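Long-range contact in EF0056 (Enterococcus faecalis, PDB 6ORI), which is of unknown molecular function but, as an immunoglobulin-like enterococcal surface protein, is probably linked to biofilm formation: residues 276-287 against 338-349. Numbering follows the deposited sequence. Where two conformers were deposited one is given.
Sequences YVSGIQMHMVQA and RPIVVRYVLQLT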
loop_
_atom_site.group_PDB
_atom_site.type_symbol
_atom_site.label_atom_id
_atom_site.label_comp_id
_atom_site.label_asym_id
_atom_site.label_seq_id
_atom_site.Cartn_x
_atom_site.Cartn_y
_atom_site.Cartn_z
ATOM N N TYR A 276 -22.762 0.909 -6.277
ATOM C CA TYR A 276 -22.352 2.255 -6.683
ATOM C C TYR A 276 -21.152 2.266 -7.630
ATOM O O TYR A 276 -20.605 3.331 -7.949
ATOM C CB TYR A 276 -22.028 3.083 -5.453
ATOM C CG TYR A 276 -23.224 3.301 -4.568
ATOM C CD1 TYR A 276 -24.239 4.158 -4.957
ATOM C CD2 TYR A 276 -23.360 2.616 -3.375
ATOM C CE1 TYR A 276 -25.347 4.359 -4.152
ATOM C CE2 TYR A 276 -24.464 2.816 -2.561
ATOM C CZ TYR A 276 -25.451 3.682 -2.960
ATOM O OH TYR A 276 -26.557 3.881 -2.159
ATOM N N VAL A 277 -20.738 1.087 -8.062
ATOM C CA VAL A 277 -19.663 0.978 -9.043
ATOM C C VAL A 277 -20.268 0.484 -10.337
ATOM O O VAL A 277 -21.044 -0.481 -10.327
ATOM C CB VAL A 277 -18.566 0.034 -8.554
ATOM C CG1 VAL A 277 -17.554 -0.228 -9.660
ATOM C CG2 VAL A 277 -17.860 0.638 -7.357
ATOM N N SER A 278 -19.961 1.159 -11.445
ATOM C CA SER A 278 -20.415 0.734 -12.764
ATOM C C SER A 278 -19.230 0.067 -13.461
ATOM O O SER A 278 -18.832 -1.039 -13.081
ATOM C CB SER A 278 -20.994 1.909 -13.563
ATOM O OG SER A 278 -20.045 2.934 -13.796
ATOM N N GLY A 279 -18.618 0.753 -14.416
ATOM C CA GLY A 279 -17.472 0.201 -15.102
ATOM C C GLY A 279 -16.295 -0.002 -14.165
ATOM O O GLY A 279 -16.061 0.754 -13.220
ATOM N N ILE A 280 -15.528 -1.036 -14.474
ATOM C CA ILE A 280 -14.297 -1.347 -13.763
ATOM C C ILE A 280 -13.249 -1.583 -14.827
ATOM O O ILE A 280 -13.372 -2.519 -15.625
ATOM C CB ILE A 280 -14.426 -2.583 -12.862
ATOM C CG1 ILE A 280 -15.591 -2.386 -11.901
ATOM C CG2 ILE A 280 -13.122 -2.827 -12.108
ATOM C CD1 ILE A 280 -16.011 -3.628 -11.185
ATOM N N GLN A 281 -12.239 -0.725 -14.872
ATOM C CA GLN A 281 -11.159 -0.835 -15.852
ATOM C C GLN A 281 -9.900 -1.363 -15.217
ATOM O O GLN A 281 -9.567 -0.993 -14.094
ATOM C CB GLN A 281 -10.813 0.518 -16.494
ATOM C CG GLN A 281 -12.018 1.288 -17.006
ATOM C CD GLN A 281 -11.649 2.515 -17.817
ATOM O OE1 GLN A 281 -10.524 3.014 -17.803
ATOM N NE2 GLN A 281 -12.628 3.014 -18.558
ATOM N N MET A 282 -9.176 -2.197 -15.946
ATOM C CA MET A 282 -7.843 -2.629 -15.548
ATOM C C MET A 282 -6.856 -1.833 -16.363
ATOM O O MET A 282 -6.985 -1.743 -17.613
ATOM C CB MET A 282 -7.658 -4.113 -15.845
ATOM C CG MET A 282 -6.437 -4.705 -15.196
ATOM S SD MET A 282 -6.365 -6.451 -15.593
ATOM C CE MET A 282 -4.980 -6.933 -14.576
ATOM N N HIS A 283 -5.892 -1.210 -15.692
ATOM C CA HIS A 283 -4.826 -0.497 -16.382
ATOM C C HIS A 283 -3.490 -1.151 -16.133
ATOM O O HIS A 283 -3.218 -1.614 -15.018
ATOM C CB HIS A 283 -4.732 0.956 -15.908
ATOM C CG HIS A 283 -5.907 1.812 -16.277
ATOM N ND1 HIS A 283 -5.893 3.188 -16.156
ATOM C CD2 HIS A 283 -7.122 1.493 -16.774
ATOM C CE1 HIS A 283 -7.057 3.673 -16.549
ATOM N NE2 HIS A 283 -7.820 2.667 -16.943
ATOM N N MET A 284 -2.653 -1.129 -17.152
ATOM C CA MET A 284 -1.265 -1.511 -17.048
ATOM C C MET A 284 -0.462 -0.278 -16.693
ATOM O O MET A 284 -0.641 0.778 -17.309
ATOM C CB MET A 284 -0.792 -2.080 -18.379
ATOM C CG MET A 284 0.661 -2.503 -18.350
ATOM S SD MET A 284 1.281 -3.162 -19.904
ATOM C CE MET A 284 0.562 -4.794 -19.879
ATOM N N VAL A 285 0.422 -0.429 -15.707
ATOM C CA VAL A 285 1.261 0.650 -15.189
ATOM C C VAL A 285 2.707 0.152 -15.156
ATOM O O VAL A 285 2.959 -1.023 -14.994
ATOM C CB VAL A 285 0.792 1.025 -13.762
ATOM C CG1 VAL A 285 1.639 2.151 -13.179
ATOM C CG2 VAL A 285 -0.689 1.431 -13.753
ATOM N N GLN A 286 3.651 1.077 -15.258
ATOM C CA GLN A 286 5.057 0.720 -15.313
ATOM C C GLN A 286 5.855 1.463 -14.259
ATOM O O GLN A 286 5.719 2.683 -14.100
ATOM C CB GLN A 286 5.590 1.037 -16.705
ATOM C CG GLN A 286 4.506 0.924 -17.760
ATOM C CD GLN A 286 5.010 0.357 -19.061
ATOM O OE1 GLN A 286 6.059 0.760 -19.562
ATOM N NE2 GLN A 286 4.268 -0.594 -19.617
ATOM N N ALA A 287 6.670 0.710 -13.524
ATOM C CA ALA A 287 7.651 1.283 -12.602
ATOM C C ALA A 287 8.916 1.644 -13.387
ATOM O O ALA A 287 9.751 0.777 -13.650
ATOM C CB ALA A 287 7.985 0.272 -11.475
ATOM N N ARG A 338 12.452 -4.491 -10.199
ATOM C CA ARG A 338 11.512 -3.399 -10.000
ATOM C C ARG A 338 10.123 -3.926 -9.640
ATOM O O ARG A 338 9.728 -5.027 -10.047
ATOM C CB ARG A 338 11.421 -2.508 -11.235
ATOM C CG ARG A 338 12.633 -1.635 -11.436
ATOM C CD ARG A 338 12.596 -0.811 -12.726
ATOM N NE ARG A 338 12.730 -1.652 -13.916
ATOM C CZ ARG A 338 11.740 -2.054 -14.702
ATOM N NH1 ARG A 338 10.484 -1.686 -14.471
ATOM N NH2 ARG A 338 12.017 -2.838 -15.733
ATOM N N PRO A 339 9.356 -3.132 -8.896
ATOM C CA PRO A 339 8.021 -3.570 -8.469
ATOM C C PRO A 339 7.008 -3.494 -9.592
ATOM O O PRO A 339 7.248 -2.942 -10.672
ATOM C CB PRO A 339 7.649 -2.565 -7.377
ATOM C CG PRO A 339 8.441 -1.351 -7.722
ATOM C CD PRO A 339 9.739 -1.845 -8.302
ATOM N N ILE A 340 5.864 -4.083 -9.306
ATOM C CA ILE A 340 4.742 -4.165 -10.226
ATOM C C ILE A 340 3.572 -3.394 -9.649
ATOM O O ILE A 340 3.298 -3.480 -8.455
ATOM C CB ILE A 340 4.334 -5.631 -10.398
ATOM C CG1 ILE A 340 5.486 -6.427 -11.028
ATOM C CG2 ILE A 340 3.023 -5.745 -11.172
ATOM C CD1 ILE A 340 5.350 -7.917 -10.927
ATOM N N VAL A 341 2.861 -2.658 -10.486
ATOM C CA VAL A 341 1.623 -1.994 -10.097
ATOM C C VAL A 341 0.526 -2.436 -11.051
ATOM O O VAL A 341 0.689 -2.294 -12.271
ATOM C CB VAL A 341 1.753 -0.458 -10.109
ATOM C CG1 VAL A 341 0.430 0.205 -9.796
ATOM C CG2 VAL A 341 2.787 -0.005 -9.104
ATOM N N VAL A 342 -0.544 -2.981 -10.484
ATOM C CA VAL A 342 -1.769 -3.352 -11.202
ATOM C C VAL A 342 -2.797 -2.350 -10.745
ATOM O O VAL A 342 -3.013 -2.197 -9.553
ATOM C CB VAL A 342 -2.200 -4.788 -10.832
ATOM C CG1 VAL A 342 -3.487 -5.177 -11.553
ATOM C CG2 VAL A 342 -1.074 -5.781 -11.164
ATOM N N ARG A 343 -3.429 -1.661 -11.683
ATOM C CA ARG A 343 -4.356 -0.591 -11.340
ATOM C C ARG A 343 -5.786 -0.969 -11.716
ATOM O O ARG A 343 -6.052 -1.398 -12.858
ATOM C CB ARG A 343 -3.920 0.708 -12.029
ATOM C CG ARG A 343 -4.946 1.817 -11.896
ATOM C CD ARG A 343 -4.343 3.134 -12.308
ATOM N NE ARG A 343 -3.270 3.504 -11.389
ATOM C CZ ARG A 343 -2.231 4.281 -11.677
ATOM N NH1 ARG A 343 -2.085 4.793 -12.882
ATOM N NH2 ARG A 343 -1.309 4.517 -10.749
ATOM N N TYR A 344 -6.711 -0.771 -10.779
ATOM C CA TYR A 344 -8.131 -0.955 -11.014
ATOM C C TYR A 344 -8.845 0.369 -10.847
ATOM O O TYR A 344 -8.624 1.112 -9.861
ATOM C CB TYR A 344 -8.695 -1.994 -10.043
ATOM C CG TYR A 344 -7.993 -3.319 -10.126
ATOM C CD1 TYR A 344 -8.157 -4.137 -11.237
ATOM C CD2 TYR A 344 -7.194 -3.778 -9.094
ATOM C CE1 TYR A 344 -7.539 -5.323 -11.343
ATOM C CE2 TYR A 344 -6.550 -5.001 -9.191
ATOM C CZ TYR A 344 -6.747 -5.773 -10.307
ATOM O OH TYR A 344 -6.163 -6.991 -10.486
ATOM N N VAL A 345 -9.679 0.708 -11.818
ATOM C CA VAL A 345 -10.431 1.953 -11.820
ATOM C C VAL A 345 -11.913 1.631 -11.602
ATOM O O VAL A 345 -12.551 1.039 -12.479
ATOM C CB VAL A 345 -10.233 2.690 -13.143
ATOM C CG1 VAL A 345 -11.003 3.982 -13.142
ATOM C CG2 VAL A 345 -8.756 2.941 -13.431
ATOM N N LEU A 346 -12.446 2.016 -10.451
ATOM C CA LEU A 346 -13.830 1.723 -10.071
ATOM C C LEU A 346 -14.636 2.968 -10.335
ATOM O O LEU A 346 -14.625 3.892 -9.534
ATOM C CB LEU A 346 -13.918 1.361 -8.578
ATOM C CG LEU A 346 -12.929 0.317 -8.039
ATOM C CD1 LEU A 346 -13.139 0.087 -6.562
ATOM C CD2 LEU A 346 -13.088 -0.982 -8.771
ATOM N N GLN A 347 -15.326 3.007 -11.458
ATOM C CA GLN A 347 -16.123 4.165 -11.813
ATOM C C GLN A 347 -17.355 4.241 -10.938
ATOM O O GLN A 347 -18.064 3.262 -10.766
ATOM C CB GLN A 347 -16.523 4.084 -13.278
ATOM C CG GLN A 347 -15.322 3.948 -14.221
ATOM C CD GLN A 347 -15.657 4.294 -15.651
ATOM O OE1 GLN A 347 -16.792 4.120 -16.095
ATOM N NE2 GLN A 347 -14.668 4.795 -16.385
ATOM N N LEU A 348 -17.589 5.398 -10.337
ATOM C CA LEU A 348 -18.749 5.574 -9.481
ATOM C C LEU A 348 -19.988 5.928 -10.294
ATOM O O LEU A 348 -19.910 6.602 -11.307
ATOM C CB LEU A 348 -18.470 6.669 -8.463
ATOM C CG LEU A 348 -17.283 6.405 -7.539
ATOM C CD1 LEU A 348 -17.044 7.630 -6.689
ATOM C CD2 LEU A 348 -17.486 5.183 -6.688
ATOM N N THR A 349 -21.151 5.500 -9.802
ATOM C CA THR A 349 -22.420 5.734 -10.492
ATOM C C THR A 349 -22.981 7.102 -10.182
ATOM O O THR A 349 -23.832 7.599 -10.920
ATOM C CB THR A 349 -23.472 4.727 -10.057
ATOM O OG1 THR A 349 -23.587 4.786 -8.639
ATOM C CG2 THR A 349 -23.100 3.316 -10.483
HETATM O O HOH W 1 -3.675 4.696 -15.230
HETATM O O HOH W 2 0.668 -3.427 -14.769
HETATM O O HOH W 3 3.866 -2.890 -13.304
HETATM O O HOH W 4 6.496 -2.284 -13.207
#
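H283 and R343 form a hydrogen-bonded pair in an antiparallel ladder and illustrate how one sheet face can mix polar groups, Q281 among them, with V345, while that of V277, I280, M282 and L346 is mostly apolar. The backbone bond from H283 N to R343 O is 2.8 Å long and nearly straight, whereas the return bond is weak. R343 can be followed outward. Its CB meets V285 CG2 at 3.7 Å; CG, set anti to the backbone N (chi1 171°), runs past H283 CB; CD comes up to H283 ND1; then the chain bends at chi3 and lays one face of the guanidinium on V285 CG2. NH1 gives a proton to a water lying in the guanidinium plane, and that water also binds H283 ND1, 2.8 Å away. NE forms a salt bridge with D243, and NH2 reaches V294 O, so the rotation of the group is well determined. The imidazole has two further partners: NE2 donates to Q281 OE1 at 2.9 Å (173°), on a lone pair in the amide plane, while V345 CG2 sits over one ring face in a CH-pi contact, 3.7 Å from the centroid.

On the opposite face, I280 CG2 packs against L346 CD2 and M282 CE against V342 CG1, at 3.8 Å each. A beta bulge between V277 and I280 shifts the register by one. Towards A287 the segments diverge and waters bridge the backbones: one takes a proton from A287 N and gives one to P339 O.

Strands 277-284 and 340-348 are inner neighbours of a five-stranded antiparallel sheet, flanked by 300-304 and 239-248 respectively. The V277, M282, Y344 and L346 face packs on strand 264-269 of a second sheet, a sandwich-like stacking consistent with an immunoglobulin-like domain.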